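Local coordinates for uncharacterized protein (Yersinia pestis, PDB 4RGI) that is of unknown function but folds as a small KTSC-domain protein, with two helices packed on an antiparallel sheet, at residues 17-22 with 39-44; 28-31 with 35-38; 47-50 with 54-57. All coordinates share one frame; numbering follows the deposited sequence.

Contact 1. Residues 17-22 with 39-44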
loop_
_atom_site.group_PDB
_atom_site.type_symbol
_atom_site.label_atom_id
_atom_site.label_comp_id
_atom_site.label_asym_id
_atom_site.label_seq_id
_atom_site.Cartn_x
_atom_site.Cartn_y
_atom_site.Cartn_z
ATOM N N ILE A 17 5.600 -2.382 0.571
ATOM C CA ILE A 17 4.752 -1.332 0.013
ATOM C C ILE A 17 5.517 -0.615 -1.059
ATOM O O ILE A 17 6.656 -0.216 -0.826
ATOM C CB ILE A 17 4.320 -0.305 1.077
ATOM C CG1 ILE A 17 3.515 -0.968 2.189
ATOM C CG2 ILE A 17 3.482 0.819 0.448
ATOM C CD1 ILE A 17 3.280 -0.049 3.381
ATOM N N GLY A 18 4.898 -0.434 -2.224
ATOM C CA GLY A 18 5.513 0.348 -3.284
ATOM C C GLY A 18 4.576 1.425 -3.799
ATOM O O GLY A 18 3.372 1.335 -3.612
ATOM N N TYR A 19 5.133 2.454 -4.431
ATOM C CA TYR A 19 4.309 3.516 -4.977
ATOM C C TYR A 19 4.894 4.012 -6.293
ATOM O O TYR A 19 6.106 4.222 -6.416
ATOM C CB TYR A 19 4.173 4.662 -3.982
ATOM C CG TYR A 19 3.259 5.772 -4.453
ATOM C CD1 TYR A 19 1.880 5.602 -4.485
ATOM C CD2 TYR A 19 3.775 6.986 -4.873
ATOM C CE1 TYR A 19 1.035 6.628 -4.930
ATOM C CE2 TYR A 19 2.939 8.019 -5.304
ATOM C CZ TYR A 19 1.576 7.829 -5.347
ATOM O OH TYR A 19 0.758 8.862 -5.782
ATOM N N ASP A 20 4.013 4.156 -7.277
ATOM C CA ASP A 20 4.367 4.654 -8.607
ATOM C C ASP A 20 3.768 6.042 -8.758
ATOM O O ASP A 20 2.570 6.177 -8.980
ATOM C CB ASP A 20 3.835 3.681 -9.669
ATOM C CG ASP A 20 4.175 4.089 -11.090
ATOM O OD1 ASP A 20 4.760 5.171 -11.313
ATOM O OD2 ASP A 20 3.828 3.304 -11.989
ATOM N N PRO A 21 4.593 7.087 -8.601
ATOM C CA PRO A 21 4.056 8.451 -8.606
ATOM C C PRO A 21 3.452 8.838 -9.951
ATOM O O PRO A 21 2.562 9.680 -9.988
ATOM C CB PRO A 21 5.283 9.306 -8.286
ATOM C CG PRO A 21 6.425 8.491 -8.755
ATOM C CD PRO A 21 6.061 7.070 -8.493
ATOM N N ASP A 22 3.915 8.218 -11.030
ATOM C CA ASP A 22 3.416 8.545 -12.358
ATOM C C ASP A 22 1.976 8.079 -12.566
ATOM O O ASP A 22 1.141 8.841 -13.046
ATOM C CB ASP A 22 4.324 7.939 -13.427
ATOM C CG ASP A 22 5.733 8.506 -13.379
ATOM O OD1 ASP A 22 5.897 9.666 -12.935
ATOM O OD2 ASP A 22 6.675 7.789 -13.785
ATOM N N LEU A 39 -5.555 2.037 -6.914
ATOM C CA LEU A 39 -5.433 2.976 -8.018
ATOM C C LEU A 39 -5.881 4.346 -7.597
ATOM O O LEU A 39 -6.821 4.482 -6.835
ATOM C CB LEU A 39 -6.255 2.507 -9.217
ATOM C CG LEU A 39 -5.953 1.100 -9.694
ATOM C CD1 LEU A 39 -6.787 0.812 -10.914
ATOM C CD2 LEU A 39 -4.503 1.012 -10.031
ATOM N N GLY A 40 -5.191 5.365 -8.084
ATOM C CA GLY A 40 -5.607 6.728 -7.842
ATOM C C GLY A 40 -5.298 7.186 -6.437
ATOM O O GLY A 40 -6.071 7.908 -5.841
ATOM N N VAL A 41 -4.148 6.763 -5.927
ATOM C CA VAL A 41 -3.695 7.111 -4.588
ATOM C C VAL A 41 -2.725 8.280 -4.657
ATOM O O VAL A 41 -1.719 8.199 -5.360
ATOM C CB VAL A 41 -3.012 5.887 -3.917
ATOM C CG1 VAL A 41 -2.494 6.230 -2.542
ATOM C CG2 VAL A 41 -3.997 4.739 -3.838
ATOM N N PRO A 42 -3.021 9.369 -3.928
ATOM C CA PRO A 42 -2.160 10.548 -3.949
ATOM C C PRO A 42 -0.838 10.311 -3.237
ATOM O O PRO A 42 -0.758 9.513 -2.312
ATOM C CB PRO A 42 -2.989 11.604 -3.215
ATOM C CG PRO A 42 -3.881 10.842 -2.341
ATOM C CD PRO A 42 -4.205 9.575 -3.081
ATOM N N GLU A 43 0.198 11.012 -3.672
ATOM C CA GLU A 43 1.522 10.791 -3.113
ATOM C C GLU A 43 1.561 11.068 -1.610
ATOM O O GLU A 43 2.249 10.369 -0.874
ATOM C CB GLU A 43 2.554 11.652 -3.848
ATOM C CG GLU A 43 3.982 11.443 -3.369
ATOM C CD GLU A 43 4.999 12.206 -4.199
ATOM O OE1 GLU A 43 4.612 12.780 -5.239
ATOM O OE2 GLU A 43 6.187 12.231 -3.810
ATOM N N ARG A 44 0.805 12.062 -1.144
ATOM C CA ARG A 44 0.781 12.362 0.279
ATOM C C ARG A 44 0.307 11.168 1.099
ATOM O O ARG A 44 0.797 10.941 2.195
ATOM C CB ARG A 44 -0.102 13.574 0.554
ATOM C CG ARG A 44 -0.188 13.980 2.030
ATOM C CD ARG A 44 1.195 14.245 2.638
ATOM N NE ARG A 44 1.087 14.762 3.997
ATOM C CZ ARG A 44 2.131 14.959 4.805
ATOM N NH1 ARG A 44 3.356 14.693 4.389
ATOM N NH2 ARG A 44 1.944 15.430 6.022
#

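Contact 2. Residues 28-31 with 35-38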
loop_
_atom_site.group_PDB
_atom_site.type_symbol
_atom_site.label_atom_id
_atom_site.label_comp_id
_atom_site.label_asym_id
_atom_site.label_seq_id
_atom_site.Cartn_x
_atom_site.Cartn_y
_atom_site.Cartn_z
ATOM N N ILE A 28 0.599 -3.063 -2.405
ATOM C CA ILE A 28 0.747 -3.572 -1.050
ATOM C C ILE A 28 0.871 -5.089 -1.099
ATOM O O ILE A 28 -0.002 -5.754 -1.634
ATOM C CB ILE A 28 -0.446 -3.213 -0.162
ATOM C CG1 ILE A 28 -0.694 -1.700 -0.174
ATOM C CG2 ILE A 28 -0.184 -3.711 1.270
ATOM C CD1 ILE A 28 -1.844 -1.278 0.716
ATOM N N GLN A 29 1.954 -5.627 -0.556
ATOM C CA GLN A 29 2.062 -7.070 -0.426
ATOM C C GLN A 29 1.701 -7.491 1.003
ATOM O O GLN A 29 2.377 -7.110 1.953
ATOM C CB GLN A 29 3.467 -7.519 -0.796
ATOM C CG GLN A 29 3.727 -8.987 -0.544
ATOM C CD GLN A 29 5.137 -9.366 -0.886
ATOM O OE1 GLN A 29 6.069 -8.576 -0.720
ATOM N NE2 GLN A 29 5.311 -10.593 -1.368
ATOM N N PHE A 30 0.623 -8.252 1.149
ATOM C CA PHE A 30 0.154 -8.702 2.460
ATOM C C PHE A 30 0.789 -10.039 2.873
ATOM O O PHE A 30 1.187 -10.829 2.026
ATOM C CB PHE A 30 -1.368 -8.835 2.456
ATOM C CG PHE A 30 -2.090 -7.540 2.229
ATOM C CD1 PHE A 30 -2.483 -7.158 0.960
ATOM C CD2 PHE A 30 -2.384 -6.711 3.292
ATOM C CE1 PHE A 30 -3.151 -5.961 0.765
ATOM C CE2 PHE A 30 -3.037 -5.524 3.102
ATOM C CZ PHE A 30 -3.419 -5.145 1.842
ATOM N N ARG A 31 0.873 -10.293 4.175
ATOM C CA ARG A 31 1.482 -11.533 4.653
ATOM C C ARG A 31 0.791 -12.792 4.134
ATOM O O ARG A 31 1.435 -13.648 3.515
ATOM C CB ARG A 31 1.494 -11.567 6.179
ATOM C CG ARG A 31 2.516 -10.646 6.788
ATOM C CD ARG A 31 3.006 -11.171 8.114
ATOM N NE ARG A 31 4.083 -10.334 8.622
ATOM C CZ ARG A 31 5.366 -10.665 8.590
ATOM N NH1 ARG A 31 5.743 -11.832 8.083
ATOM N NH2 ARG A 31 6.275 -9.830 9.076
ATOM N N THR A 35 -0.758 -9.936 -3.136
ATOM C CA THR A 35 -0.387 -8.569 -3.504
ATOM C C THR A 35 -1.506 -7.840 -4.240
ATOM O O THR A 35 -2.096 -8.376 -5.157
ATOM C CB THR A 35 0.893 -8.575 -4.363
ATOM O OG1 THR A 35 1.933 -9.232 -3.624
ATOM C CG2 THR A 35 1.345 -7.169 -4.688
ATOM N N TYR A 36 -1.803 -6.619 -3.797
ATOM C CA TYR A 36 -2.852 -5.796 -4.406
ATOM C C TYR A 36 -2.321 -4.459 -4.877
ATOM O O TYR A 36 -1.432 -3.899 -4.243
ATOM C CB TYR A 36 -3.970 -5.524 -3.402
ATOM C CG TYR A 36 -4.856 -6.703 -3.115
ATOM C CD1 TYR A 36 -4.386 -7.787 -2.404
ATOM C CD2 TYR A 36 -6.176 -6.723 -3.541
ATOM C CE1 TYR A 36 -5.193 -8.862 -2.135
ATOM C CE2 TYR A 36 -6.986 -7.808 -3.292
ATOM C CZ TYR A 36 -6.495 -8.866 -2.586
ATOM O OH TYR A 36 -7.303 -9.951 -2.331
ATOM N N GLN A 37 -2.901 -3.932 -5.955
ATOM C CA GLN A 37 -2.656 -2.573 -6.388
ATOM C C GLN A 37 -3.868 -1.712 -6.096
ATOM O O GLN A 37 -4.993 -2.143 -6.335
ATOM C CB GLN A 37 -2.334 -2.529 -7.885
ATOM C CG GLN A 37 -1.050 -3.246 -8.218
ATOM C CD GLN A 37 -0.794 -3.282 -9.700
ATOM O OE1 GLN A 37 -1.726 -3.197 -10.492
ATOM N NE2 GLN A 37 0.470 -3.400 -10.086
ATOM N N TYR A 38 -3.621 -0.499 -5.604
ATOM C CA TYR A 38 -4.663 0.475 -5.300
ATOM C C TYR A 38 -4.483 1.643 -6.246
ATOM O O TYR A 38 -3.383 2.172 -6.376
ATOM C CB TYR A 38 -4.587 0.943 -3.844
ATOM C CG TYR A 38 -5.022 -0.141 -2.888
ATOM C CD1 TYR A 38 -6.327 -0.181 -2.417
ATOM C CD2 TYR A 38 -4.151 -1.157 -2.512
ATOM C CE1 TYR A 38 -6.753 -1.193 -1.556
ATOM C CE2 TYR A 38 -4.567 -2.178 -1.654
ATOM C CZ TYR A 38 -5.867 -2.186 -1.186
ATOM O OH TYR A 38 -6.289 -3.186 -0.333
#

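Contact 3. Residues 47-50 with 54-57. With SO4 (sulfate ion), chain B; GOL (glycerol), chain C.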
loop_
_atom_site.group_PDB
_atom_site.type_symbol
_atom_site.label_atom_id
_atom_site.label_comp_id
_atom_site.label_asym_id
_atom_site.label_seq_id
_atom_site.Cartn_x
_atom_site.Cartn_y
_atom_site.Cartn_z
ATOM N N GLN A 47 3.199 8.774 1.480
ATOM C CA GLN A 47 4.158 9.264 2.461
ATOM C C GLN A 47 3.659 9.029 3.884
ATOM O O GLN A 47 4.397 8.537 4.723
ATOM C CB GLN A 47 4.442 10.750 2.237
ATOM C CG GLN A 47 5.239 11.055 0.988
ATOM C CD GLN A 47 5.370 12.543 0.796
ATOM O OE1 GLN A 47 4.627 13.317 1.401
ATOM N NE2 GLN A 47 6.322 12.959 -0.029
ATOM N N ASN A 48 2.401 9.360 4.155
ATOM C CA ASN A 48 1.827 9.115 5.477
ATOM C C ASN A 48 1.761 7.629 5.852
ATOM O O ASN A 48 1.896 7.272 7.017
ATOM C CB ASN A 48 0.423 9.705 5.576
ATOM C CG ASN A 48 0.429 11.217 5.599
ATOM O OD1 ASN A 48 1.466 11.854 5.830
ATOM N ND2 ASN A 48 -0.738 11.805 5.361
ATOM N N PHE A 49 1.520 6.784 4.863
ATOM C CA PHE A 49 1.528 5.332 5.032
ATOM C C PHE A 49 2.889 4.890 5.530
ATOM O O PHE A 49 2.996 4.127 6.486
ATOM C CB PHE A 49 1.217 4.651 3.698
ATOM C CG PHE A 49 0.710 3.213 3.800
ATOM C CD1 PHE A 49 0.558 2.559 5.013
ATOM C CD2 PHE A 49 0.375 2.533 2.642
ATOM C CE1 PHE A 49 0.074 1.243 5.060
ATOM C CE2 PHE A 49 -0.108 1.215 2.672
ATOM C CZ PHE A 49 -0.246 0.565 3.892
HETATM N N MSE A 50 3.936 5.387 4.886
HETATM C CA MSE A 50 5.291 4.955 5.220
HETATM C C MSE A 50 5.720 5.462 6.592
HETATM O O MSE A 50 6.529 4.824 7.267
HETATM C CB MSE A 50 6.286 5.413 4.151
HETATM C CG MSE A 50 6.048 4.792 2.779
HETATM SE SE MSE A 50 5.772 2.834 2.776
HETATM C CE MSE A 50 7.571 2.220 3.179
ATOM N N SER A 54 1.643 2.307 12.863
ATOM C CA SER A 54 1.103 0.994 12.512
ATOM C C SER A 54 0.651 0.940 11.054
ATOM O O SER A 54 -0.303 1.628 10.689
ATOM C CB SER A 54 -0.088 0.652 13.404
ATOM O OG SER A 54 -0.706 -0.559 12.977
ATOM N N LYS A 55 1.328 0.145 10.224
ATOM C CA LYS A 55 0.932 0.052 8.806
ATOM C C LYS A 55 -0.467 -0.552 8.708
ATOM O O LYS A 55 -1.273 -0.164 7.857
ATOM C CB LYS A 55 1.936 -0.789 7.999
ATOM C CG LYS A 55 3.381 -0.275 8.005
ATOM C CD LYS A 55 3.516 1.047 7.284
ATOM C CE LYS A 55 4.973 1.465 7.179
ATOM N NZ LYS A 55 5.487 2.031 8.458
ATOM N N GLY A 56 -0.758 -1.518 9.572
ATOM C CA GLY A 56 -2.084 -2.107 9.592
ATOM C C GLY A 56 -3.193 -1.112 9.896
ATOM O O GLY A 56 -4.218 -1.082 9.213
ATOM N N ARG A 57 -2.991 -0.288 10.918
ATOM C CA ARG A 57 -3.996 0.691 11.302
ATOM C C ARG A 57 -4.202 1.708 10.209
ATOM O O ARG A 57 -5.337 2.101 9.919
ATOM C CB ARG A 57 -3.606 1.413 12.594
ATOM C CG ARG A 57 -4.621 2.489 12.994
ATOM C CD ARG A 57 -4.232 3.238 14.278
ATOM N NE ARG A 57 -5.046 4.440 14.464
ATOM C CZ ARG A 57 -6.185 4.465 15.144
ATOM N NH1 ARG A 57 -6.648 3.356 15.717
ATOM N NH2 ARG A 57 -6.864 5.602 15.254
HETATM S S SO4 B . 0.750 -3.839 12.347
HETATM O O1 SO4 B . -0.331 -4.715 11.950
HETATM O O2 SO4 B . 1.853 -4.668 12.817
HETATM O O3 SO4 B . 1.155 -3.071 11.173
HETATM O O4 SO4 B . 0.313 -2.936 13.423
HETATM C C1 GOL C . 9.693 2.018 8.338
HETATM O O1 GOL C . 8.355 2.334 8.016
HETATM C C2 GOL C . 9.982 0.581 7.933
HETATM O O2 GOL C . 11.348 0.295 8.114
HETATM C C3 GOL C . 9.180 -0.384 8.795
HETATM O O3 GOL C . 7.824 -0.289 8.438
#

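Contact 1. Residues 17-22 with 39-44
Tyr19 OH donates to Val41 O at 2.6 Å, the only hydrogen bond across the two segments. The donor lies only 15° from the carbonyl plane, and Val41 O in turn lies at the edge of the tyrosine ring, near the ring plane. With CG trans to the backbone N (chi1 -177°), the ring extends out from strand 14-20 to the loop that leads into helix 43-51. Tyr19 CE1 sits 4.2 Å from Val41 CB, a light apolar touch. The other edge carbon, Tyr19 CE2, is 3.9 Å from Glu43 CB. The extended Glu43 side chain crosses the tyrosine at about a right angle. Glu43 N is also close to the hydroxyl, but the angle is too poor for a bond; this first-turn N-H is hydrogen-bonded instead to a glycerol, probably from the crystallisation liquor. His46, one turn further along the helix, stacks on the Tyr19 ring. Where the strand ends, Asp20 OD1 accepts from Asp22 N at 3.2 Å, which makes an Asx turn. Pro42 holds the N-cap position. Tyr19 thus joins the end of strand 14-20 to the loop and first turn leading into helix 43-51, where sheet and helix of the alpha-beta sandwich meet.

Contact 2. Residues 28-31 with 35-38
Ile28 and Tyr36 form a hydrogen-bonded antiparallel pair, and each satisfies the other's backbone. Ile28 N donates to Tyr36 O at 2.9 Å. Tyr36 N returns a bond to Ile28 O, also 2.9 Å. Ile28 O has a second, weaker visitor: Thr35 CA makes a C-H...O contact with it at 3.4 Å. Gln29 and Thr35 are the adjoining non-hydrogen-bonded pair. Their backbones bond outward instead, Gln29 to Leu15 and Ser16 of strand 14-20, Thr35 to Ile72 of strand 69-72. Between the pair, Thr35 OG1 lies 3.6 Å from Gln29 CG, a van der Waals touch. The amide end of Gln29 looks elsewhere for its partner: Gln29 OE1 is hydrogen-bonded to Ser16 OG on the next strand. Gln37 is likewise held from outside, by Arg70 at OE1 and by Glu27 at NE2.

The other face is lined by Ile28, Phe30, Tyr36 and Tyr38, which meet there largely through carbon. Ile28 CD1 packs against Tyr38 CE2 at 3.7 Å. Phe30 CE1 approaches Tyr36 CD1 at 3.9 Å, with the ring planes 80° apart. Tyr38 OH comes to the edge of the Phe30 ring, and Ile28 CG2 covers part of one face of that ring. Phe30 has CG beside its own backbone N (chi1 -63°), and its ring comes nearer to the tyrosines than its CB direction suggests.

The two strands are the arms of a beta hairpin. Strand 14-20 pairs with the outer side of 25-30, and strand 69-72 with that of 34-39. Helix 55-63 packs on the aromatic face, through Phe59 and Ile63.

Contact 3. Residues 47-50 with 54-57
Phe49 and Met50, a selenomethionine here, meet the second segment through one residue, Lys55. Ser54 is the N-cap of helix 55-63. Its OG accepts from Arg57 N at 3.1 Å, a nearly straight capping bond, and donates to sulfate O4 at 2.6 Å. Lys55 follows and folds back over the end of helix 43-51. The bend at chi2 (-67°) brings its CD to 3.2 Å from Phe49 O, and the one at chi4 turns NZ to Met50 O. Lys55 NZ donates to Met50 O at 3.2 Å, from well above the carbonyl plane. The ammonium also binds glycerol O1 at 2.9 Å and, weakly, Ala52 O. The Lys55 backbone takes part too: its O lies at the edge of the Phe49 ring, 3.4 Å from CE1. Gly56 N donates to sulfate O3 at 2.9 Å. Arg57 closes the turn through its capped N-H, while its side chain leads away from helix 43-51. Ser11 and Ser12 bind the same sulfate. Sulfate and glycerol both probably come from the crystallisation liquor. Capping serine, first-turn N-H and bound anion together are typical of an anion site at a helix N terminus.

In the fold
The three contacts lie about 13 Å apart, centre to centre, within one 73-residue KTSC-domain chain. Contact 2, the hairpin, falls between the two segments of contact 1 along the sequence. Contact 3 follows both. Contacts 1 and 2 share the antiparallel sheet, in which strands 14-20 and 25-30 are neighbours. Contacts 1 and 3 share helix 43-51. Their side chains meet where Ile17 CD1 packs on Phe49 CZ at 3.6 Å. Ile28 CD1 of contact 2 reaches Phe49 CE2, also at 3.6 Å. Phe49 therefore joins helix 43-51 to two sheet strands, in a common apolar core between the sheet and the helices.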